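Local coordinates for lipolytic protein G-D-S-L family (Chitinophaga pinensis, PDB 4Q7Q) that probably hydrolyses ester bonds, as GDSL lipases and acylhydrolases of the SGNH clan do, though its own substrate is unknown, at residues 29-32 and 33-37; 109-112 and 113-117; 206-209 and 210-214; 224-227 and 228-231; 252-255 and 256-260. One frame throughout, in Å; residues are numbered along the deposited sequence.

Overall arrangement
Along the chain the five contacts come one after another, without nesting. Contacts 1, 2 and 5 belong to the helices that flank the five-stranded parallel sheet: helix 33-40 begins in contact 1, helix 104-118 carries contact 2, and helix 241-257 ends in contact 5. Contacts 1 and 5 touch, with Leu37 packed on Ala252 and Phe255, while the centres of contacts 2 and 5 are about 21 Å apart. Contacts 3 and 4 lie in the long loop region after strand 203-206, on the other side of the chain's centre from contact 2, about 42 and 39 Å from it between centres. Phe211 and Tyr225 touch there, joining contacts 3 and 4 outside the sheet-and-helix core.

Contact 1 (29-32 and 33-37); sequences VSKG and YLTRL
Arg36 reaches back over the start of its helix to two successive carbonyl oxygens, those of Lys31 and Gly32. Its backbone N donates to Gly32 O at 3.1 Å, an ordinary bond of the opening helical turn. In one of its two modelled conformers the side chain sends NE to Lys31 O at 2.9 Å. That bond is bent, 145° at the hydrogen, and NE stands above the carbonyl plane instead of on a lone pair. With CG beside the backbone N (chi1 -65°) and the chain extended as far as NE, the guanidinium is carried back along the loop. There Lys31 CB covers the rim of one of its faces, 3.6 Å from Arg36 NH1. NH1 itself forms a salt bridge with Asp241 OD1, the same oxygen that accepts from the backbone N of Ser30 and of Lys31, so this carboxylate ties both the loop and the arginine to helix 241-257. The extended Lys31 chain leads elsewhere, to a salt bridge between NZ and Glu39. Tyr33 OH is hydrogen-bonded to Thr16 OG1. On the far side of the turn a water takes the N-H of Gly32 at 2.9 Å and also hydrogen-bonds to Thr35 OG1 at 2.7 Å, bridging the N-cap N-H to the threonine hydroxyl. Gly32 has no side chain to accept a helix N-H, and Asn19 OD1 accepts that of Thr35. Together these bonds make up a helix N-terminus with glycine at the N-cap.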
# COMPACT_ATOMS: atom_id res chain seq x y z
N VAL A 29 -3.43 -6.80 13.91
CA VAL A 29 -2.20 -6.01 13.89
C VAL A 29 -2.09 -5.20 15.18
O VAL A 29 -3.07 -4.64 15.65
CB VAL A 29 -2.20 -5.04 12.69
CG1 VAL A 29 -0.97 -4.13 12.70
CG2 VAL A 29 -2.29 -5.83 11.39
N SER A 30 -0.88 -5.12 15.74
CA SER A 30 -0.67 -4.35 16.97
C SER A 30 0.12 -3.06 16.74
O SER A 30 -0.00 -2.11 17.51
CB SER A 30 -0.01 -5.21 18.05
OG SER A 30 1.31 -5.58 17.69
N LYS A 31 0.92 -3.02 15.68
CA LYS A 31 1.67 -1.81 15.35
C LYS A 31 1.79 -1.66 13.84
O LYS A 31 2.30 -2.56 13.16
CB LYS A 31 3.08 -1.82 15.98
CG LYS A 31 3.13 -1.67 17.51
CD LYS A 31 4.57 -1.65 18.01
CE LYS A 31 4.62 -1.57 19.53
NZ LYS A 31 6.02 -1.49 20.05
N GLY A 32 1.32 -0.53 13.32
CA GLY A 32 1.41 -0.24 11.90
C GLY A 32 2.77 0.31 11.51
O GLY A 32 3.64 0.47 12.36
N TYR A 33 2.96 0.63 10.24
CA TYR A 33 4.31 1.01 9.80
C TYR A 33 4.72 2.43 10.21
O TYR A 33 5.92 2.71 10.31
CB TYR A 33 4.53 0.75 8.29
CG TYR A 33 4.03 1.83 7.36
CD1 TYR A 33 4.84 2.91 7.01
CD2 TYR A 33 2.75 1.76 6.81
CE1 TYR A 33 4.39 3.89 6.16
CE2 TYR A 33 2.30 2.75 5.95
CZ TYR A 33 3.12 3.80 5.63
OH TYR A 33 2.65 4.79 4.79
N LEU A 34 3.76 3.32 10.45
CA LEU A 34 4.09 4.66 10.93
C LEU A 34 4.63 4.59 12.36
O LEU A 34 5.65 5.21 12.70
CB LEU A 34 2.88 5.60 10.92
CG LEU A 34 2.02 5.66 9.64
CD1 LEU A 34 0.93 6.72 9.78
CD2 LEU A 34 2.87 5.91 8.42
N THR A 35 3.92 3.83 13.19
CA THR A 35 4.31 3.61 14.58
C THR A 35 5.69 2.97 14.64
O THR A 35 6.56 3.41 15.39
CB THR A 35 3.27 2.73 15.29
OG1 THR A 35 2.01 3.41 15.30
CG2 THR A 35 3.69 2.39 16.73
N ARG A 36 5.91 1.95 13.82
CA ARG A 36 7.19 1.26 13.82
C ARG A 36 8.33 2.13 13.30
O ARG A 36 9.44 2.08 13.81
CB ARG A 36 7.09 -0.04 13.03
CG ARG A 36 6.16 -1.05 13.66
CD ARG A 36 6.03 -2.32 12.81
NE ARG A 36 5.12 -3.28 13.42
CZ ARG A 36 5.46 -4.09 14.41
NH1 ARG A 36 4.56 -4.93 14.93
NH2 ARG A 36 6.69 -4.07 14.90
N LEU A 37 8.05 2.95 12.28
CA LEU A 37 9.06 3.89 11.78
C LEU A 37 9.50 4.81 12.92
O LEU A 37 10.69 5.02 13.14
CB LEU A 37 8.53 4.71 10.60
CG LEU A 37 9.46 5.71 9.88
CD1 LEU A 37 9.75 7.02 10.67
CD2 LEU A 37 10.77 5.03 9.48
O HOH W 1 0.11 1.57 14.99

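Contact 2 (109-112 and 113-117); sequences RIII and SKIRQ
Ile112 lies alongside Arg116, one turn further on, both side chains pointing the same way. Its CG2 methyl, anti to the backbone N (chi1 -71° for CG1), sits over the rim of one guanidinium face, 3.6 Å from Arg116 NH1. The extended arginine chain passes this methyl and ends in a salt bridge from NH2 to Glu171. A serine in place of Arg116 would probably leave Glu171 without this charged mate and uncover the CG2 side of Ile112. Ser113, next along from Ile112, grips Arg109 O twice. Its OG donates at 2.8 Å and its backbone N at 3.0 Å, the two reaching that oxygen from opposite faces of the carbonyl plane, so the hydroxyl adds to the regular helical bond without displacing it. Ile111 points inward, its CG2 4.2 Å from Ile115 CD1, and the pair presses on Tyr74 and Val76 of strand 73-77. Such spacing marks an amphipathic helix: isoleucines one turn apart face the parallel sheet while serine and charged side chains take the outer flanks, as expected for a helix packed against the central sheet of an SGNH-type α/β fold.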
# COMPACT_ATOMS: atom_id res chain seq x y z
N ARG A 109 1.74 13.79 -10.39
CA ARG A 109 2.08 15.17 -10.73
C ARG A 109 1.34 16.14 -9.81
O ARG A 109 1.93 17.06 -9.24
CB ARG A 109 1.79 15.47 -12.20
CG ARG A 109 1.89 16.96 -12.55
CD ARG A 109 1.46 17.24 -14.00
NE ARG A 109 0.23 16.53 -14.34
CZ ARG A 109 -0.99 16.93 -14.00
NH1 ARG A 109 -2.04 16.20 -14.34
NH2 ARG A 109 -1.16 18.05 -13.30
N ILE A 110 0.03 15.92 -9.66
CA ILE A 110 -0.80 16.75 -8.80
C ILE A 110 -0.35 16.68 -7.34
O ILE A 110 -0.23 17.71 -6.67
CB ILE A 110 -2.28 16.32 -8.93
CG1 ILE A 110 -2.79 16.63 -10.34
CG2 ILE A 110 -3.15 16.99 -7.86
CD1 ILE A 110 -4.18 16.12 -10.59
N ILE A 111 -0.09 15.48 -6.86
CA ILE A 111 0.29 15.28 -5.46
C ILE A 111 1.65 15.90 -5.15
O ILE A 111 1.80 16.64 -4.17
CB ILE A 111 0.31 13.79 -5.09
CG1 ILE A 111 -1.11 13.22 -5.16
CG2 ILE A 111 0.89 13.59 -3.69
CD1 ILE A 111 -1.17 11.70 -5.22
N ILE A 112 2.65 15.62 -5.99
CA ILE A 112 3.98 16.18 -5.75
C ILE A 112 3.97 17.70 -5.89
O ILE A 112 4.64 18.40 -5.13
CB ILE A 112 5.03 15.51 -6.66
CG1 ILE A 112 5.26 14.08 -6.18
CG2 ILE A 112 6.34 16.30 -6.65
CD1 ILE A 112 6.01 13.22 -7.17
N SER A 113 3.19 18.22 -6.82
CA SER A 113 3.06 19.67 -6.97
C SER A 113 2.47 20.31 -5.72
O SER A 113 2.93 21.37 -5.28
CB SER A 113 2.24 20.04 -8.20
OG SER A 113 2.92 19.65 -9.38
N LYS A 114 1.45 19.67 -5.13
CA LYS A 114 0.85 20.19 -3.90
C LYS A 114 1.85 20.22 -2.76
O LYS A 114 1.93 21.19 -2.01
CB LYS A 114 -0.36 19.36 -3.48
CG LYS A 114 -1.01 19.84 -2.19
CD LYS A 114 -1.69 21.19 -2.37
CE LYS A 114 -2.56 21.54 -1.18
NZ LYS A 114 -3.18 22.90 -1.33
N ILE A 115 2.61 19.14 -2.63
CA ILE A 115 3.63 19.06 -1.58
C ILE A 115 4.61 20.22 -1.69
O ILE A 115 4.93 20.88 -0.70
CB ILE A 115 4.38 17.73 -1.66
CG1 ILE A 115 3.45 16.59 -1.23
CG2 ILE A 115 5.63 17.78 -0.78
CD1 ILE A 115 4.03 15.20 -1.44
N ARG A 116 5.07 20.48 -2.91
CA ARG A 116 6.03 21.55 -3.14
C ARG A 116 5.42 22.93 -2.90
O ARG A 116 6.11 23.86 -2.48
CB ARG A 116 6.64 21.42 -4.54
CG ARG A 116 7.59 20.23 -4.64
CD ARG A 116 8.05 19.97 -6.06
NE ARG A 116 9.12 18.97 -6.10
CZ ARG A 116 9.45 18.28 -7.19
NH1 ARG A 116 8.78 18.44 -8.32
NH2 ARG A 116 10.45 17.39 -7.14
N GLN A 117 4.12 23.06 -3.14
CA GLN A 117 3.40 24.28 -2.79
C GLN A 117 3.36 24.47 -1.27
O GLN A 117 3.58 25.57 -0.76
CB GLN A 117 1.98 24.25 -3.34
CG GLN A 117 1.08 25.37 -2.83
CD GLN A 117 -0.38 24.97 -2.80
OE1 GLN A 117 -0.87 24.39 -1.82
NE2 GLN A 117 -1.10 25.27 -3.88

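Contact 3 (206-209 and 210-214); sequences YKYP and AFVNI
Ile214 lies squarely over the ring of Tyr206, the two side chains crossing at about a right angle. Its CG1 is 3.6 Å from the ring centroid and only 2° off the normal, a CH-pi contact, and its CD1 reaches 3.8 Å from Tyr206 CZ towards the phenol end. A serine instead of Tyr206 would probably strip Ile214 of this flat seat and leave its CG1 and CD1 without their aromatic partner. Nearer the backbone, Tyr206 CB meets Phe211 CB at 3.8 Å. Phe211 has CG between the backbone N and the carbonyl carbon (chi1 74°), the crowded position, which swings its ring across 206-208: CD2 comes to Tyr206 O at 3.3 Å, the oxygen lying at the ring edge and in its plane, and CE2 packs 3.6 Å from Tyr208 CB. The Tyr208 and Phe211 rings are inclined at 59°, neither stacked nor edge-to-face. Val212 CG2 runs beside the tyrosine, 3.7 Å from Tyr208 CE1. What positions these groups is the backbone. The peptide bond before Pro209 is cis, and Pro209 CB lies over the centre of the Tyr208 ring. Phe211 N closes the turn with an i to i-4 bond to Lys207 O, and Val212 N makes the 3-10 bond, to Pro209 O at 3.1 Å. Tyr206 ends strand 203-206, whose backbone pairs with Lys193 of strand 193-196; the side chains of Tyr206, Phe211 and Ile214 all rest on Leu195, so the coil folds back onto this two-stranded antiparallel sheet.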
# COMPACT_ATOMS: atom_id res chain seq x y z
N TYR A 206 -5.67 -24.64 1.90
CA TYR A 206 -4.96 -24.58 0.63
C TYR A 206 -3.94 -23.44 0.62
O TYR A 206 -4.32 -22.27 0.64
CB TYR A 206 -5.92 -24.33 -0.53
CG TYR A 206 -6.89 -25.46 -0.83
CD1 TYR A 206 -6.49 -26.58 -1.56
CD2 TYR A 206 -8.20 -25.40 -0.39
CE1 TYR A 206 -7.38 -27.61 -1.85
CE2 TYR A 206 -9.10 -26.42 -0.67
CZ TYR A 206 -8.68 -27.52 -1.39
OH TYR A 206 -9.57 -28.53 -1.68
N LYS A 207 -2.66 -23.78 0.59
CA LYS A 207 -1.65 -22.74 0.48
C LYS A 207 -1.61 -22.19 -0.94
O LYS A 207 -2.31 -22.67 -1.83
CB LYS A 207 -0.28 -23.26 0.91
CG LYS A 207 0.36 -24.21 -0.06
CD LYS A 207 1.73 -24.63 0.47
CE LYS A 207 2.63 -25.13 -0.63
NZ LYS A 207 3.96 -25.43 -0.05
N TYR A 208 -0.79 -21.16 -1.15
CA TYR A 208 -0.54 -20.64 -2.49
C TYR A 208 0.54 -21.50 -3.14
O TYR A 208 1.49 -21.88 -2.49
CB TYR A 208 -0.04 -19.20 -2.36
CG TYR A 208 0.22 -18.51 -3.68
CD1 TYR A 208 -0.83 -17.94 -4.39
CD2 TYR A 208 1.50 -18.42 -4.20
CE1 TYR A 208 -0.61 -17.31 -5.59
CE2 TYR A 208 1.73 -17.79 -5.41
CZ TYR A 208 0.67 -17.23 -6.10
OH TYR A 208 0.88 -16.59 -7.30
N PRO A 209 0.40 -21.79 -4.45
CA PRO A 209 -0.62 -21.32 -5.38
C PRO A 209 -1.86 -22.21 -5.49
O PRO A 209 -2.74 -21.92 -6.30
CB PRO A 209 0.13 -21.32 -6.71
CG PRO A 209 1.03 -22.50 -6.59
CD PRO A 209 1.49 -22.50 -5.16
N ALA A 210 -1.98 -23.27 -4.72
CA ALA A 210 -3.15 -24.12 -4.81
C ALA A 210 -4.47 -23.37 -4.71
O ALA A 210 -5.37 -23.64 -5.41
CB ALA A 210 -3.10 -25.21 -3.73
N PHE A 211 -4.54 -22.43 -3.80
CA PHE A 211 -5.78 -21.73 -3.55
C PHE A 211 -6.31 -20.91 -4.73
O PHE A 211 -7.44 -20.63 -4.76
CB PHE A 211 -5.82 -20.98 -2.22
CG PHE A 211 -5.00 -19.70 -2.13
CD1 PHE A 211 -5.25 -18.61 -2.94
CD2 PHE A 211 -4.05 -19.56 -1.17
CE1 PHE A 211 -4.52 -17.47 -2.81
CE2 PHE A 211 -3.33 -18.42 -1.03
CZ PHE A 211 -3.58 -17.36 -1.85
N VAL A 212 -5.46 -20.60 -5.67
CA VAL A 212 -5.91 -19.89 -6.86
C VAL A 212 -6.88 -20.72 -7.65
O VAL A 212 -7.72 -20.18 -8.31
CB VAL A 212 -4.75 -19.46 -7.75
CG1 VAL A 212 -5.25 -18.64 -8.92
CG2 VAL A 212 -3.79 -18.65 -6.95
N ASN A 213 -6.80 -22.03 -7.52
CA ASN A 213 -7.64 -22.96 -8.28
C ASN A 213 -8.91 -23.40 -7.56
O ASN A 213 -9.70 -24.17 -8.11
CB ASN A 213 -6.84 -24.20 -8.66
CG ASN A 213 -5.52 -23.87 -9.32
OD1 ASN A 213 -4.46 -24.28 -8.86
ND2 ASN A 213 -5.59 -23.13 -10.42
N ILE A 214 -9.11 -22.93 -6.33
CA ILE A 214 -10.26 -23.36 -5.54
C ILE A 214 -11.23 -22.19 -5.39
O ILE A 214 -10.83 -21.10 -4.97
CB ILE A 214 -9.84 -23.87 -4.14
CG1 ILE A 214 -8.74 -24.93 -4.25
CG2 ILE A 214 -11.05 -24.42 -3.39
CD1 ILE A 214 -9.20 -26.21 -4.91

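Contact 4 (224-227 and 228-231); sequences PYPP and AAVN
Ala229 N donates to Pro226 O at 2.9 Å, the shortest hydrogen bond of the contact and a fairly straight one, at 159°. Val230 N follows with Pro227 O at 3.1 Å and 168°. In both the donor stands above the carbonyl plane, well away from a lone pair, in keeping with the three-residue spacing of a 3-10 turn. The two prolines that open the turn have no N-H, and both supply a carbonyl oxygen as acceptor. Ala229 CB tucks against the residues before it, 4.2 Å from Pro226 CD and 4.1 Å from Tyr225 CD1, at the near part of the tyrosine ring. The far end of Tyr225 is hydrogen-bonded from OH to Asp134 O; its own carbonyl oxygen takes Arg28 NH1. The tyrosine side chain also touches the residues of a probable Ser-His-Asp triad, as expected in this family. Val230 meets Pro227 by its branch: with CG1 anti to the backbone N (chi1 176°), CG2 is left beside that N and comes 3.3 Å from Pro227 O. The turn runs beside strand 193-196 and the residues before it, with backbone bonds between Pro224 and His194 and between Ala229 and Lys191. Pro224 and Tyr225 pack on Lys193 of this strand and on Val136 of strand 135-136, and Asn231 O then bonds Ser240 OG just ahead of helix 241-257.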
# COMPACT_ATOMS: atom_id res chain seq x y z
N PRO A 224 -12.03 -16.94 4.96
CA PRO A 224 -10.98 -17.88 4.54
C PRO A 224 -9.58 -17.59 5.10
O PRO A 224 -8.65 -18.36 4.84
CB PRO A 224 -10.98 -17.72 3.01
CG PRO A 224 -11.43 -16.30 2.80
CD PRO A 224 -12.45 -16.05 3.87
N TYR A 225 -9.42 -16.51 5.86
CA TYR A 225 -8.13 -16.22 6.48
C TYR A 225 -8.21 -16.16 8.01
O TYR A 225 -8.16 -15.07 8.59
CB TYR A 225 -7.58 -14.90 5.94
CG TYR A 225 -7.19 -14.92 4.48
CD1 TYR A 225 -6.48 -15.99 3.94
CD2 TYR A 225 -7.54 -13.87 3.63
CE1 TYR A 225 -6.11 -16.00 2.60
CE2 TYR A 225 -7.18 -13.88 2.29
CZ TYR A 225 -6.47 -14.94 1.78
OH TYR A 225 -6.11 -14.95 0.45
N PRO A 226 -8.33 -17.32 8.68
CA PRO A 226 -8.30 -17.34 10.14
C PRO A 226 -6.93 -16.88 10.64
O PRO A 226 -6.03 -16.72 9.83
CB PRO A 226 -8.55 -18.82 10.47
CG PRO A 226 -8.09 -19.56 9.27
CD PRO A 226 -8.43 -18.67 8.10
N PRO A 227 -6.79 -16.62 11.96
CA PRO A 227 -5.52 -16.13 12.51
C PRO A 227 -4.28 -16.91 12.07
O PRO A 227 -3.25 -16.30 11.80
CB PRO A 227 -5.73 -16.28 14.02
CG PRO A 227 -7.19 -16.05 14.20
CD PRO A 227 -7.85 -16.66 12.99
N ALA A 228 -4.40 -18.23 11.97
CA ALA A 228 -3.27 -19.08 11.58
C ALA A 228 -2.77 -18.80 10.17
O ALA A 228 -1.67 -19.22 9.80
CB ALA A 228 -3.65 -20.55 11.72
N ALA A 229 -3.56 -18.08 9.37
CA ALA A 229 -3.20 -17.80 7.98
C ALA A 229 -2.31 -16.57 7.83
O ALA A 229 -1.75 -16.34 6.76
CB ALA A 229 -4.46 -17.66 7.12
N VAL A 230 -2.17 -15.79 8.90
CA VAL A 230 -1.41 -14.54 8.83
C VAL A 230 0.06 -14.80 8.50
O VAL A 230 0.70 -15.65 9.09
CB VAL A 230 -1.52 -13.75 10.15
CG1 VAL A 230 -0.65 -12.50 10.11
CG2 VAL A 230 -2.97 -13.37 10.41
N ASN A 231 0.59 -14.06 7.53
CA ASN A 231 2.03 -14.08 7.30
C ASN A 231 2.53 -12.65 7.12
O ASN A 231 2.71 -11.94 8.11
CB ASN A 231 2.41 -15.00 6.14
CG ASN A 231 3.89 -15.32 6.10
OD1 ASN A 231 4.70 -14.62 6.70
ND2 ASN A 231 4.25 -16.40 5.41

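Contact 5 (252-255 and 256-260); sequences ADVF and RQLGL
Phe255 and Leu260 both hold CG beside the backbone N, with chi1 at -79° and -55°, and these turns bring the two side chains together on one side of the helix end. They belong to a Schellman motif that closes helix 241-257. Leu260 N donates back to Phe255 O at 3.0 Å and, inside that loop, Gly259 N donates to Arg256 O at 2.9 Å. Gly259 makes the reversal with phi at +81°, a backbone turn that a residue bearing a CB takes up less readily. The apolar pair that commonly accompanies this motif is present too: Leu260 CD1 lies 3.9 Å from Phe255 CD1, the side chains crossing aslant. Phe255 O also takes a weak bond from Leu258 N, whose sounder partner is Val254 O at 3.0 Å. Leu258 CD1 and Val254 CG1, 4.3 Å apart, form a looser pair that packs against Val125 of strand 123-127. Further in, Phe255 has its ring edge-to-face with Trp8 and reaches Leu37 of helix 33-40, while Leu260 rests on Val73 of strand 73-77, so the helix end is pinned to the parallel sheet as the chain leaves it. On the outer flank the extended Arg256 chain doubles back along the preceding turn, its CG 3.2 Å from Ala252 O, and brings the guanidinium to Asp253. The salt bridge there is a loose one, with Asp253 OD1 3.5 Å from Arg256 NH1, at the edge of the guanidinium and near its plane.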
# COMPACT_ATOMS: atom_id res chain seq x y z
N ALA A 252 12.86 3.54 6.97
CA ALA A 252 13.85 4.14 7.85
C ALA A 252 15.21 4.30 7.16
O ALA A 252 15.88 5.31 7.35
CB ALA A 252 13.98 3.36 9.15
N ASP A 253 15.60 3.31 6.35
CA ASP A 253 16.86 3.39 5.61
C ASP A 253 16.89 4.61 4.69
O ASP A 253 17.90 5.32 4.61
CB ASP A 253 17.10 2.12 4.79
CG ASP A 253 17.38 0.90 5.66
OD1 ASP A 253 17.74 1.08 6.84
OD2 ASP A 253 17.25 -0.23 5.15
N VAL A 254 15.79 4.85 3.99
CA VAL A 254 15.70 5.99 3.09
C VAL A 254 15.72 7.32 3.86
O VAL A 254 16.41 8.27 3.47
CB VAL A 254 14.46 5.90 2.21
CG1 VAL A 254 14.22 7.21 1.49
CG2 VAL A 254 14.61 4.75 1.21
N PHE A 255 14.97 7.39 4.95
CA PHE A 255 14.99 8.58 5.79
C PHE A 255 16.41 8.87 6.28
O PHE A 255 16.84 10.03 6.28
CB PHE A 255 14.03 8.43 6.97
CG PHE A 255 12.58 8.67 6.62
CD1 PHE A 255 12.20 9.05 5.34
CD2 PHE A 255 11.60 8.51 7.58
CE1 PHE A 255 10.87 9.28 5.02
CE2 PHE A 255 10.26 8.74 7.27
CZ PHE A 255 9.90 9.12 5.99
N ARG A 256 17.13 7.83 6.67
CA ARG A 256 18.53 8.00 7.08
C ARG A 256 19.38 8.57 5.95
O ARG A 256 20.17 9.49 6.17
CB ARG A 256 19.14 6.67 7.54
CG ARG A 256 18.60 6.14 8.84
CD ARG A 256 19.44 4.97 9.32
NE ARG A 256 19.06 4.52 10.66
CZ ARG A 256 18.28 3.48 10.90
NH1 ARG A 256 17.78 2.76 9.90
NH2 ARG A 256 17.99 3.15 12.16
N GLN A 257 19.22 8.03 4.75
CA GLN A 257 20.01 8.48 3.61
C GLN A 257 19.72 9.94 3.28
O GLN A 257 20.59 10.66 2.78
CB GLN A 257 19.75 7.60 2.38
CG GLN A 257 20.25 6.17 2.54
CD GLN A 257 19.60 5.21 1.56
OE1 GLN A 257 18.80 5.61 0.72
NE2 GLN A 257 19.95 3.93 1.67
N LEU A 258 18.50 10.38 3.57
CA LEU A 258 18.09 11.76 3.35
C LEU A 258 18.59 12.71 4.44
O LEU A 258 18.39 13.92 4.35
CB LEU A 258 16.57 11.86 3.26
CG LEU A 258 15.96 11.47 1.92
CD1 LEU A 258 14.44 11.52 2.01
CD2 LEU A 258 16.47 12.41 0.84
N GLY A 259 19.22 12.15 5.47
CA GLY A 259 19.75 12.95 6.57
C GLY A 259 18.70 13.34 7.59
O GLY A 259 18.82 14.38 8.24
N LEU A 260 17.68 12.51 7.75
CA LEU A 260 16.57 12.81 8.66
C LEU A 260 16.69 12.14 10.02
O LEU A 260 15.86 12.37 10.91
CB LEU A 260 15.23 12.44 8.01
CG LEU A 260 14.96 13.07 6.64
CD1 LEU A 260 13.62 12.62 6.09
CD2 LEU A 260 15.03 14.59 6.71